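Dipeptide Epimerase (PDB 3JVA) is a magnesium-binding enzyme of the mandelate racemase/muconate lactonizing enzyme family, joining an enolase-like N-terminal domain to a TIM-type barrel. Local coordinates at residues 40-45 / 111-116; 198-203 / 230-235; 244-249 / 275-280; 299-304 / 317-322. One frame throughout, in Å; residues are numbered along the deposited sequence.

Interaction 1 (40-45 / 111-116); sequences EGLVGY and GQKAQL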
loop_
_atom_site.group_PDB
_atom_site.type_symbol
_atom_site.label_atom_id
_atom_site.label_comp_id
_atom_site.label_asym_id
_atom_site.label_seq_id
_atom_site.Cartn_x
_atom_site.Cartn_y
_atom_site.Cartn_z
ATOM N N GLU B 40 13.668 -46.123 -31.193
ATOM C CA GLU B 40 12.699 -47.077 -31.728
ATOM C C GLU B 40 12.193 -46.748 -33.129
ATOM O O GLU B 40 11.523 -47.565 -33.761
ATOM C CB GLU B 40 11.516 -47.225 -30.760
ATOM C CG GLU B 40 10.822 -45.919 -30.393
ATOM C CD GLU B 40 9.851 -46.084 -29.234
ATOM O OE1 GLU B 40 8.774 -46.689 -29.425
ATOM O OE2 GLU B 40 10.176 -45.613 -28.123
ATOM N N GLY B 41 12.501 -45.552 -33.618
ATOM C CA GLY B 41 12.068 -45.192 -34.955
ATOM C C GLY B 41 10.966 -44.155 -35.066
ATOM O O GLY B 41 10.665 -43.703 -36.170
ATOM N N LEU B 42 10.341 -43.786 -33.953
ATOM C CA LEU B 42 9.289 -42.769 -34.003
ATOM C C LEU B 42 9.941 -41.408 -34.211
ATOM O O LEU B 42 11.037 -41.155 -33.711
ATOM C CB LEU B 42 8.480 -42.749 -32.705
ATOM C CG LEU B 42 7.652 -43.992 -32.363
ATOM C CD1 LEU B 42 6.953 -43.784 -31.028
ATOM C CD2 LEU B 42 6.639 -44.255 -33.467
ATOM N N VAL B 43 9.264 -40.527 -34.938
ATOM C CA VAL B 43 9.806 -39.201 -35.205
ATOM C C VAL B 43 8.788 -38.124 -34.856
ATOM O O VAL B 43 7.604 -38.264 -35.160
ATOM C CB VAL B 43 10.196 -39.053 -36.694
ATOM C CG1 VAL B 43 10.695 -37.639 -36.966
ATOM C CG2 VAL B 43 11.276 -40.067 -37.051
ATOM N N GLY B 44 9.255 -37.054 -34.217
ATOM C CA GLY B 44 8.369 -35.965 -33.844
ATOM C C GLY B 44 8.751 -34.706 -34.597
ATOM O O GLY B 44 9.932 -34.469 -34.846
ATOM N N TYR B 45 7.759 -33.896 -34.957
ATOM C CA TYR B 45 8.016 -32.667 -35.698
ATOM C C TYR B 45 7.785 -31.420 -34.862
ATOM O O TYR B 45 6.831 -31.343 -34.096
ATOM C CB TYR B 45 7.119 -32.606 -36.934
ATOM C CG TYR B 45 7.407 -33.705 -37.930
ATOM C CD1 TYR B 45 8.410 -33.557 -38.888
ATOM C CD2 TYR B 45 6.698 -34.903 -37.894
ATOM C CE1 TYR B 45 8.700 -34.583 -39.793
ATOM C CE2 TYR B 45 6.978 -35.935 -38.792
ATOM C CZ TYR B 45 7.978 -35.766 -39.735
ATOM O OH TYR B 45 8.245 -36.780 -40.626
ATOM N N GLY B 111 2.522 -38.053 -28.221
ATOM C CA GLY B 111 1.276 -38.513 -28.816
ATOM C C GLY B 111 1.480 -39.773 -29.641
ATOM O O GLY B 111 0.677 -40.708 -29.585
ATOM N N GLN B 112 2.565 -39.808 -30.404
ATOM C CA GLN B 112 2.850 -40.965 -31.236
ATOM C C GLN B 112 3.090 -42.221 -30.402
ATOM O O GLN B 112 2.591 -43.291 -30.740
ATOM C CB GLN B 112 4.040 -40.672 -32.149
ATOM C CG GLN B 112 3.692 -39.643 -33.218
ATOM C CD GLN B 112 4.806 -39.411 -34.206
ATOM O OE1 GLN B 112 5.366 -40.356 -34.761
ATOM N NE2 GLN B 112 5.130 -38.146 -34.447
ATOM N N LYS B 113 3.829 -42.091 -29.304
ATOM C CA LYS B 113 4.100 -43.239 -28.439
ATOM C C LYS B 113 2.836 -43.707 -27.712
ATOM O O LYS B 113 2.606 -44.912 -27.564
ATOM C CB LYS B 113 5.182 -42.895 -27.412
ATOM C CG LYS B 113 5.568 -44.052 -26.498
ATOM C CD LYS B 113 6.153 -45.221 -27.290
ATOM C CE LYS B 113 6.689 -46.308 -26.362
ATOM N NZ LYS B 113 7.206 -47.489 -27.115
ATOM N N ALA B 114 2.024 -42.758 -27.252
ATOM C CA ALA B 114 0.784 -43.088 -26.554
ATOM C C ALA B 114 -0.314 -43.468 -27.551
ATOM O O ALA B 114 -1.367 -43.987 -27.163
ATOM C CB ALA B 114 0.323 -41.893 -25.700
ATOM N N GLN B 115 -0.052 -43.214 -28.830
ATOM C CA GLN B 115 -1.008 -43.485 -29.909
ATOM C C GLN B 115 -2.301 -42.714 -29.637
ATOM O O GLN B 115 -3.405 -43.267 -29.630
ATOM C CB GLN B 115 -1.270 -44.992 -30.035
ATOM C CG GLN B 115 0.008 -45.792 -30.305
ATOM C CD GLN B 115 -0.247 -47.224 -30.763
ATOM O OE1 GLN B 115 0.687 -48.021 -30.891
ATOM N NE2 GLN B 115 -1.504 -47.550 -31.023
ATOM N N LEU B 116 -2.130 -41.416 -29.414
ATOM C CA LEU B 116 -3.237 -40.511 -29.129
ATOM C C LEU B 116 -2.999 -39.167 -29.795
ATOM O O LEU B 116 -1.853 -38.728 -29.936
ATOM C CB LEU B 116 -3.348 -40.267 -27.621
ATOM C CG LEU B 116 -3.704 -41.418 -26.683
ATOM C CD1 LEU B 116 -3.464 -40.994 -25.249
ATOM C CD2 LEU B 116 -5.149 -41.812 -26.892
HETATM O O HOH W 1 6.963 -41.531 -36.350
#
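Gln112 and Lys113, in the last turn of their helix, reach across to the backbone of Val43 and the carboxylate of Glu40. The Gln112 amide makes the inner bond: NE2 donates to Val43 O over 2.6 Å, a short but bent bond with an N-H...O angle of 134°. Val43 O lies out of the amide plane of Gln112, so the group presents itself at a tilt. The other half of the amide is used as well, because a water accepts from Val43 N at 2.9 Å and donates to Gln112 OE1. Both backbone polar groups of Val43 are thus served by one glutamine, one directly and one through water. Farther out, Lys113 NZ forms a salt bridge with Glu40 OE1 at 2.9 Å, entering on the syn side of that oxygen. The lysine bends at chi2 (62°), which brings its CD to 4.1 Å from Leu42 CD1. Leu42 CD1 also rests 3.9 Å from Lys113 CA, an apolar patch between the amide and the ion pair. The helix ends just beyond in a Schellman motif: Gln115 takes positive phi as Leu116 N bonds to Gly111 O at 2.9 Å. Asp108, one turn earlier on helix 96-114, accepts from Tyr45 N and, weakly, from Gln112 NE2. The contact therefore ties the last strand of the N-terminal antiparallel sheet, 43-48, and the turn leading into it to the end of helix 96-114, where Ala114 packs on Ala114 of the second subunit.

Interaction 2 (198-203 / 230-235); sequences DAVKAI and TSQVNT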
loop_
_atom_site.group_PDB
_atom_site.type_symbol
_atom_site.label_atom_id
_atom_site.label_comp_id
_atom_site.label_asym_id
_atom_site.label_seq_id
_atom_site.Cartn_x
_atom_site.Cartn_y
_atom_site.Cartn_z
ATOM N N ASP B 198 -3.720 8.403 -25.225
ATOM C CA ASP B 198 -4.069 8.434 -26.645
ATOM C C ASP B 198 -4.839 7.154 -26.953
ATOM O O ASP B 198 -5.792 7.161 -27.735
ATOM C CB ASP B 198 -2.814 8.477 -27.522
ATOM C CG ASP B 198 -2.275 9.881 -27.708
ATOM O OD1 ASP B 198 -2.925 10.841 -27.241
ATOM O OD2 ASP B 198 -1.204 10.019 -28.332
ATOM N N ALA B 199 -4.407 6.053 -26.340
ATOM C CA ALA B 199 -5.045 4.755 -26.545
ATOM C C ALA B 199 -6.514 4.784 -26.139
ATOM O O ALA B 199 -7.372 4.272 -26.853
ATOM C CB ALA B 199 -4.306 3.669 -25.755
ATOM N N VAL B 200 -6.806 5.374 -24.986
ATOM C CA VAL B 200 -8.187 5.453 -24.524
ATOM C C VAL B 200 -9.024 6.205 -25.553
ATOM O O VAL B 200 -10.138 5.803 -25.880
ATOM C CB VAL B 200 -8.273 6.172 -23.158
ATOM C CG1 VAL B 200 -9.732 6.417 -22.774
ATOM C CG2 VAL B 200 -7.588 5.327 -22.097
ATOM N N LYS B 201 -8.463 7.291 -26.074
ATOM C CA LYS B 201 -9.141 8.120 -27.068
ATOM C C LYS B 201 -9.437 7.318 -28.336
ATOM O O LYS B 201 -10.573 7.278 -28.813
ATOM C CB LYS B 201 -8.252 9.314 -27.426
ATOM C CG LYS B 201 -8.980 10.507 -28.029
ATOM C CD LYS B 201 -7.996 11.526 -28.620
ATOM C CE LYS B 201 -6.770 11.748 -27.725
ATOM N NZ LYS B 201 -7.113 12.131 -26.325
ATOM N N ALA B 202 -8.404 6.670 -28.866
ATOM C CA ALA B 202 -8.538 5.889 -30.092
ATOM C C ALA B 202 -9.504 4.721 -29.934
ATOM O O ALA B 202 -10.358 4.490 -30.788
ATOM C CB ALA B 202 -7.166 5.379 -30.540
ATOM N N ILE B 203 -9.373 3.986 -28.837
ATOM C CA ILE B 203 -10.235 2.837 -28.610
ATOM C C ILE B 203 -11.703 3.235 -28.470
ATOM O O ILE B 203 -12.587 2.577 -29.024
ATOM C CB ILE B 203 -9.758 2.039 -27.376
ATOM C CG1 ILE B 203 -8.392 1.413 -27.685
ATOM C CG2 ILE B 203 -10.762 0.944 -27.031
ATOM C CD1 ILE B 203 -7.713 0.758 -26.491
ATOM N N THR B 230 -7.019 -0.491 -19.782
ATOM C CA THR B 230 -8.000 -1.499 -19.421
ATOM C C THR B 230 -9.067 -0.949 -18.481
ATOM O O THR B 230 -10.259 -1.210 -18.656
ATOM C CB THR B 230 -7.310 -2.695 -18.750
ATOM O OG1 THR B 230 -6.376 -3.267 -19.671
ATOM C CG2 THR B 230 -8.334 -3.745 -18.331
ATOM N N SER B 231 -8.632 -0.174 -17.496
ATOM C CA SER B 231 -9.538 0.391 -16.505
ATOM C C SER B 231 -10.346 1.593 -16.992
ATOM O O SER B 231 -11.304 1.992 -16.337
ATOM C CB SER B 231 -8.749 0.796 -15.259
ATOM O OG SER B 231 -7.940 1.934 -15.517
ATOM N N GLN B 232 -9.973 2.167 -18.131
ATOM C CA GLN B 232 -10.689 3.340 -18.629
ATOM C C GLN B 232 -11.668 3.100 -19.772
ATOM O O GLN B 232 -12.526 3.947 -20.038
ATOM C CB GLN B 232 -9.692 4.421 -19.050
ATOM C CG GLN B 232 -8.859 4.983 -17.910
ATOM C CD GLN B 232 -9.711 5.599 -16.820
ATOM O OE1 GLN B 232 -10.651 6.348 -17.100
ATOM N NE2 GLN B 232 -9.385 5.295 -15.567
ATOM N N VAL B 233 -11.553 1.966 -20.454
ATOM C CA VAL B 233 -12.456 1.684 -21.566
ATOM C C VAL B 233 -13.290 0.435 -21.327
ATOM O O VAL B 233 -12.870 -0.476 -20.609
ATOM C CB VAL B 233 -11.679 1.504 -22.891
ATOM C CG1 VAL B 233 -10.751 2.689 -23.118
ATOM C CG2 VAL B 233 -10.887 0.201 -22.863
ATOM N N ASN B 234 -14.474 0.396 -21.933
ATOM C CA ASN B 234 -15.354 -0.761 -21.799
ATOM C C ASN B 234 -14.868 -1.913 -22.677
ATOM O O ASN B 234 -15.125 -3.081 -22.383
ATOM C CB ASN B 234 -16.788 -0.400 -22.203
ATOM C CG ASN B 234 -17.456 0.529 -21.213
ATOM O OD1 ASN B 234 -17.341 0.346 -20.001
ATOM N ND2 ASN B 234 -18.171 1.526 -21.723
ATOM N N THR B 235 -14.165 -1.577 -23.754
ATOM C CA THR B 235 -13.671 -2.593 -24.677
ATOM C C THR B 235 -12.675 -3.536 -24.016
ATOM O O THR B 235 -11.812 -3.106 -23.249
ATOM C CB THR B 235 -12.998 -1.945 -25.907
ATOM O OG1 THR B 235 -13.964 -1.167 -26.627
ATOM C CG2 THR B 235 -12.439 -3.013 -26.832
#
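Ile203, whose backbone N bonds to Ala199 O at 2.8 Å in regular helical fashion, turns its branch methyl onto Thr235. CG2 stands anti to the backbone N (chi1 of CG1 is -67°) and sits 3.8 Å from Thr235 CB, with the hydroxyl OG1 almost as near. The same methyl lies 4.2 Å from Val233 CG2, so it touches both residues at the point where the chain leaves helix 223-232. One turn back, Val200 divides its two branches between neighbours: CG1 meets Val233 CG1 at 3.9 Å, while CG2 lies 3.8 Å from Gln232 CB. Gln232 contributes only this first carbon, since its chain bends at chi2 and carries the amide away. The contact is made by van der Waals packing, mostly of methyl and methylene groups, and Val233, the first residue to leave helical angles, supplies both of its methyls to it. Beyond the contact, Thr230 O and Thr235 O both accept from Lys197 NZ of the third subunit, another copy of the protein. Helices 196-206 and 223-232 are successive outer helices of the TIM-type barrel, and residues 233-235 lead directly into strand 236-239. Ile203 also touches Val229 on helix 223-232, Val214 on strand 213-215 and Ile237 on strand 236-239.

Interaction 3 (244-249 / 275-280); sequences FDAQDA and LKINQI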
loop_
_atom_site.group_PDB
_atom_site.type_symbol
_atom_site.label_atom_id
_atom_site.label_comp_id
_atom_site.label_asym_id
_atom_site.label_seq_id
_atom_site.Cartn_x
_atom_site.Cartn_y
_atom_site.Cartn_z
ATOM N N PHE B 244 5.225 -12.837 -22.617
ATOM C CA PHE B 244 6.045 -13.797 -23.343
ATOM C C PHE B 244 5.963 -15.135 -22.615
ATOM O O PHE B 244 5.597 -16.146 -23.211
ATOM C CB PHE B 244 7.509 -13.346 -23.396
ATOM C CG PHE B 244 7.840 -12.473 -24.576
ATOM C CD1 PHE B 244 7.042 -11.385 -24.900
ATOM C CD2 PHE B 244 8.959 -12.735 -25.354
ATOM C CE1 PHE B 244 7.354 -10.569 -25.981
ATOM C CE2 PHE B 244 9.279 -11.921 -26.441
ATOM C CZ PHE B 244 8.469 -10.835 -26.752
ATOM N N ASP B 245 6.270 -15.124 -21.318
ATOM C CA ASP B 245 6.265 -16.349 -20.510
ATOM C C ASP B 245 5.370 -16.352 -19.266
ATOM O O ASP B 245 4.651 -15.395 -18.984
ATOM C CB ASP B 245 7.698 -16.698 -20.088
ATOM C CG ASP B 245 8.359 -15.591 -19.279
ATOM O OD1 ASP B 245 7.643 -14.861 -18.565
ATOM O OD2 ASP B 245 9.602 -15.461 -19.350
ATOM N N ALA B 246 5.432 -17.453 -18.516
ATOM C CA ALA B 246 4.627 -17.614 -17.314
ATOM C C ALA B 246 4.887 -16.529 -16.282
ATOM O O ALA B 246 3.971 -16.098 -15.579
ATOM C CB ALA B 246 4.880 -18.993 -16.692
ATOM N N GLN B 247 6.136 -16.089 -16.176
ATOM C CA GLN B 247 6.450 -15.050 -15.206
ATOM C C GLN B 247 5.751 -13.748 -15.581
ATOM O O GLN B 247 5.282 -13.019 -14.709
ATOM C CB GLN B 247 7.959 -14.857 -15.102
ATOM C CG GLN B 247 8.648 -16.067 -14.475
ATOM C CD GLN B 247 10.137 -15.869 -14.287
ATOM O OE1 GLN B 247 10.884 -15.740 -15.254
ATOM N NE2 GLN B 247 10.575 -15.843 -13.034
ATOM N N ASP B 248 5.667 -13.471 -16.879
ATOM C CA ASP B 248 4.985 -12.267 -17.348
ATOM C C ASP B 248 3.497 -12.389 -17.026
ATOM O O ASP B 248 2.859 -11.431 -16.590
ATOM C CB ASP B 248 5.139 -12.089 -18.865
ATOM C CG ASP B 248 6.559 -11.770 -19.285
ATOM O OD1 ASP B 248 7.335 -11.218 -18.474
ATOM O OD2 ASP B 248 6.895 -12.060 -20.453
ATOM N N ALA B 249 2.940 -13.574 -17.254
ATOM C CA ALA B 249 1.530 -13.797 -16.974
ATOM C C ALA B 249 1.229 -13.568 -15.500
ATOM O O ALA B 249 0.227 -12.950 -15.157
ATOM C CB ALA B 249 1.124 -15.213 -17.384
ATOM N N LEU B 275 1.101 -23.957 -21.225
ATOM C CA LEU B 275 0.184 -24.535 -20.254
ATOM C C LEU B 275 0.238 -23.764 -18.938
ATOM O O LEU B 275 -0.795 -23.525 -18.311
ATOM C CB LEU B 275 0.517 -26.010 -20.019
ATOM C CG LEU B 275 0.052 -26.947 -21.136
ATOM C CD1 LEU B 275 0.709 -28.317 -20.956
ATOM C CD2 LEU B 275 -1.467 -27.054 -21.123
ATOM N N LYS B 276 1.439 -23.365 -18.526
ATOM C CA LYS B 276 1.603 -22.609 -17.284
ATOM C C LYS B 276 0.883 -21.275 -17.393
ATOM O O LYS B 276 0.181 -20.853 -16.472
ATOM C CB LYS B 276 3.081 -22.342 -17.003
ATOM C CG LYS B 276 3.918 -23.582 -16.730
ATOM C CD LYS B 276 5.350 -23.169 -16.457
ATOM C CE LYS B 276 6.266 -24.359 -16.260
ATOM N NZ LYS B 276 7.679 -23.894 -16.151
ATOM N N ILE B 277 1.080 -20.599 -18.520
ATOM C CA ILE B 277 0.432 -19.312 -18.731
ATOM C C ILE B 277 -1.083 -19.453 -18.616
ATOM O O ILE B 277 -1.733 -18.694 -17.901
ATOM C CB ILE B 277 0.779 -18.723 -20.122
ATOM C CG1 ILE B 277 2.269 -18.360 -20.172
ATOM C CG2 ILE B 277 -0.083 -17.483 -20.387
ATOM C CD1 ILE B 277 2.789 -18.016 -21.565
ATOM N N ASN B 278 -1.648 -20.433 -19.313
ATOM C CA ASN B 278 -3.087 -20.621 -19.261
ATOM C C ASN B 278 -3.621 -20.966 -17.869
ATOM O O ASN B 278 -4.673 -20.469 -17.473
ATOM C CB ASN B 278 -3.529 -21.692 -20.255
ATOM C CG ASN B 278 -5.031 -21.794 -20.344
ATOM O OD1 ASN B 278 -5.708 -20.800 -20.602
ATOM N ND2 ASN B 278 -5.566 -22.992 -20.121
ATOM N N GLN B 279 -2.911 -21.818 -17.129
ATOM C CA GLN B 279 -3.357 -22.191 -15.785
ATOM C C GLN B 279 -3.287 -20.998 -14.840
ATOM O O GLN B 279 -4.139 -20.836 -13.969
ATOM C CB GLN B 279 -2.499 -23.326 -15.219
ATOM C CG GLN B 279 -2.557 -24.609 -16.022
ATOM C CD GLN B 279 -1.565 -25.640 -15.513
ATOM O OE1 GLN B 279 -0.475 -25.293 -15.040
ATOM N NE2 GLN B 279 -1.928 -26.909 -15.619
ATOM N N ILE B 280 -2.259 -20.169 -15.001
ATOM C CA ILE B 280 -2.121 -18.982 -14.165
ATOM C C ILE B 280 -3.282 -18.034 -14.459
ATOM O O ILE B 280 -3.917 -17.507 -13.540
ATOM C CB ILE B 280 -0.792 -18.249 -14.451
ATOM C CG1 ILE B 280 0.380 -19.069 -13.892
ATOM C CG2 ILE B 280 -0.822 -16.847 -13.834
ATOM C CD1 ILE B 280 1.749 -18.629 -14.402
#
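Ala246 and Ala249 pack against Ile277 and Ile280 in an apolar helix-to-helix contact between successive long outer helices, 246-255 and 271-284, of the TIM-type barrel. The small alanines let the backbones come close, with the CA atoms of Ala246 and Ile277 only 4.7 Å apart. Ala246 CB settles between Lys276 CB at 3.8 Å and Ile280 CD1 at 3.9 Å, while Ala249 CB meets Ile277 CG2 at 4.0 Å. Ile277 also reaches over the start of the first helix. Its CG1, anti to the carbonyl carbon (chi1 -67°), approaches Ala246 N, which donates a hydrogen bond to Glu273 OE2, one turn earlier on the partner helix. Its CD1 lies against the backbone of Phe244 and Asp245. Thr283 of the second subunit packs on Ala246 and Ile280, and Arg221 of the fifth subunit, another copy of the protein, makes a salt bridge with Asp248 OD1. The helix start that Ile277 covers is closed by a capping box: Asp248 N donates to Asp245 OD1 at 2.9 Å, and Asp248 OD2 accepts from Asp245 N, met from above the carboxylate plane, and from Phe244 N at 2.8 Å through its anti lone pair.

Interaction 4 (299-304 / 317-322); sequences IGITAA and ADLDAT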
loop_
_atom_site.group_PDB
_atom_site.type_symbol
_atom_site.label_atom_id
_atom_site.label_comp_id
_atom_site.label_asym_id
_atom_site.label_seq_id
_atom_site.Cartn_x
_atom_site.Cartn_y
_atom_site.Cartn_z
ATOM N N ILE B 299 3.377 -26.834 -38.829
ATOM C CA ILE B 299 3.695 -27.451 -37.544
ATOM C C ILE B 299 3.341 -26.553 -36.353
ATOM O O ILE B 299 2.668 -26.986 -35.415
ATOM C CB ILE B 299 5.177 -27.829 -37.474
ATOM C CG1 ILE B 299 5.500 -28.834 -38.585
ATOM C CG2 ILE B 299 5.493 -28.423 -36.103
ATOM C CD1 ILE B 299 6.984 -29.104 -38.769
ATOM N N GLY B 300 3.794 -25.307 -36.391
ATOM C CA GLY B 300 3.494 -24.395 -35.303
ATOM C C GLY B 300 2.000 -24.201 -35.109
ATOM O O GLY B 300 1.501 -24.194 -33.980
ATOM N N ILE B 301 1.276 -24.051 -36.214
ATOM C CA ILE B 301 -0.160 -23.848 -36.145
ATOM C C ILE B 301 -0.869 -25.068 -35.577
ATOM O O ILE B 301 -1.775 -24.942 -34.753
ATOM C CB ILE B 301 -0.752 -23.536 -37.541
ATOM C CG1 ILE B 301 -0.322 -22.134 -37.989
ATOM C CG2 ILE B 301 -2.265 -23.670 -37.506
ATOM C CD1 ILE B 301 -0.863 -21.004 -37.100
ATOM N N THR B 302 -0.456 -26.249 -36.018
ATOM C CA THR B 302 -1.086 -27.478 -35.556
ATOM C C THR B 302 -0.882 -27.688 -34.061
ATOM O O THR B 302 -1.821 -28.046 -33.343
ATOM C CB THR B 302 -0.553 -28.682 -36.360
ATOM O OG1 THR B 302 -0.811 -28.453 -37.752
ATOM C CG2 THR B 302 -1.254 -29.972 -35.933
ATOM N N ALA B 303 0.335 -27.445 -33.585
ATOM C CA ALA B 303 0.621 -27.603 -32.168
ATOM C C ALA B 303 -0.289 -26.666 -31.374
ATOM O O ALA B 303 -0.928 -27.074 -30.406
ATOM C CB ALA B 303 2.092 -27.286 -31.887
ATOM N N ALA B 304 -0.357 -25.410 -31.802
ATOM C CA ALA B 304 -1.192 -24.429 -31.117
ATOM C C ALA B 304 -2.671 -24.817 -31.131
ATOM O O ALA B 304 -3.375 -24.615 -30.143
ATOM C CB ALA B 304 -0.996 -23.047 -31.746
ATOM N N ALA B 317 -8.875 -18.046 -30.721
ATOM C CA ALA B 317 -7.740 -18.497 -31.510
ATOM C C ALA B 317 -7.533 -17.641 -32.752
ATOM O O ALA B 317 -8.485 -17.302 -33.457
ATOM C CB ALA B 317 -7.928 -19.958 -31.903
ATOM N N ASP B 318 -6.280 -17.278 -32.992
ATOM C CA ASP B 318 -5.887 -16.484 -34.148
ATOM C C ASP B 318 -4.782 -17.324 -34.778
ATOM O O ASP B 318 -3.606 -16.984 -34.703
ATOM C CB ASP B 318 -5.358 -15.117 -33.690
ATOM C CG ASP B 318 -4.845 -14.269 -34.840
ATOM O OD1 ASP B 318 -5.404 -14.370 -35.951
ATOM O OD2 ASP B 318 -3.887 -13.493 -34.629
ATOM N N LEU B 319 -5.186 -18.439 -35.383
ATOM C CA LEU B 319 -4.249 -19.385 -35.994
ATOM C C LEU B 319 -4.547 -19.503 -37.481
ATOM O O LEU B 319 -5.063 -20.517 -37.942
ATOM C CB LEU B 319 -4.405 -20.748 -35.313
ATOM C CG LEU B 319 -4.245 -20.734 -33.789
ATOM C CD1 LEU B 319 -4.645 -22.086 -33.219
ATOM C CD2 LEU B 319 -2.800 -20.392 -33.421
ATOM N N ASP B 320 -4.187 -18.462 -38.221
ATOM C CA ASP B 320 -4.462 -18.384 -39.651
ATOM C C ASP B 320 -3.247 -18.435 -40.572
ATOM O O ASP B 320 -3.379 -18.227 -41.776
ATOM C CB ASP B 320 -5.227 -17.086 -39.921
ATOM C CG ASP B 320 -4.429 -15.848 -39.536
ATOM O OD1 ASP B 320 -3.414 -15.976 -38.806
ATOM O OD2 ASP B 320 -4.818 -14.739 -39.951
ATOM N N ALA B 321 -2.070 -18.720 -40.025
ATOM C CA ALA B 321 -0.864 -18.743 -40.848
ATOM C C ALA B 321 -0.908 -19.678 -42.062
ATOM O O ALA B 321 -0.402 -19.322 -43.126
ATOM C CB ALA B 321 0.354 -19.068 -39.984
ATOM N N THR B 322 -1.505 -20.861 -41.928
ATOM C CA THR B 322 -1.529 -21.775 -43.069
ATOM C C THR B 322 -2.338 -21.241 -44.241
ATOM O O THR B 322 -2.085 -21.612 -45.391
ATOM C CB THR B 322 -2.072 -23.184 -42.705
ATOM O OG1 THR B 322 -3.466 -23.109 -42.376
ATOM C CG2 THR B 322 -1.299 -23.768 -41.527
#
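Ile301 on helix 298-310 and Leu319 in the irregular chain after strand 314-317 approach to 6.1 Å between CA atoms, the nearest pair of CA atoms across the segments. Ile301 carries most of the contact. With chi1 at -71° and chi2 at -64°, its CG1 points away from the carbonyl carbon and CD1 folds round to lie 3.7 Å from Ala321 CB and 3.9 Å from Leu319 CA. The chain 319-321 thus bends around the end of this side chain, with Leu319 CB a further neighbour of the same methyl. Thr322 closes in beside it: its CG2 is 4.0 Å from Ile301 CG1 and nearly as close to CB and CG2, and the two side chains cross obliquely. The methyl can face the isoleucine because the hydroxyl takes the position between the backbone N and carbonyl carbon, where Thr322 OG1 bonds to Ser335 O. The setting is the closure of the (beta/alpha)7beta barrel of this family: helix 298-310 links the seventh strand, 287-290, to the eighth, 314-317, and Ala317 pairs through its backbone with Asp132 on the first. One turn further along the helix, Ala304 CB rests on Leu319 CD2 at 3.6 Å, with CD1 slightly farther off; Ile290 of the seventh strand touches both residues. Asp320 points its CB away from the helix, and its OD2 accepts from Thr134 N on strand 128-134. That side chain is about 5 Å from a glycerol probably taken up from the crystallisation liquor and about 10 Å from the magnesium ion.

How the interactions relate
The four contacts follow one another along the chain, each closing before the next opens. Interaction 1 belongs to the N-terminal domain; interactions 2, 3 and 4 lie in the barrel, where each involves an outer helix. Interactions 1 and 2 are on opposite sides of the chain's centre, their centres 47 Å apart. Interaction 4 lies nearest the middle, 19 Å from interaction 3 and 20 Å from interaction 1 between centres, and it touches interaction 1 where Tyr45 O meets Ile299 CG2 at 3.8 Å, one of the places where the N-terminal domain and the barrel meet. Interactions 1 and 3 both border the second subunit, whereas interaction 2 faces other copies in the assembly.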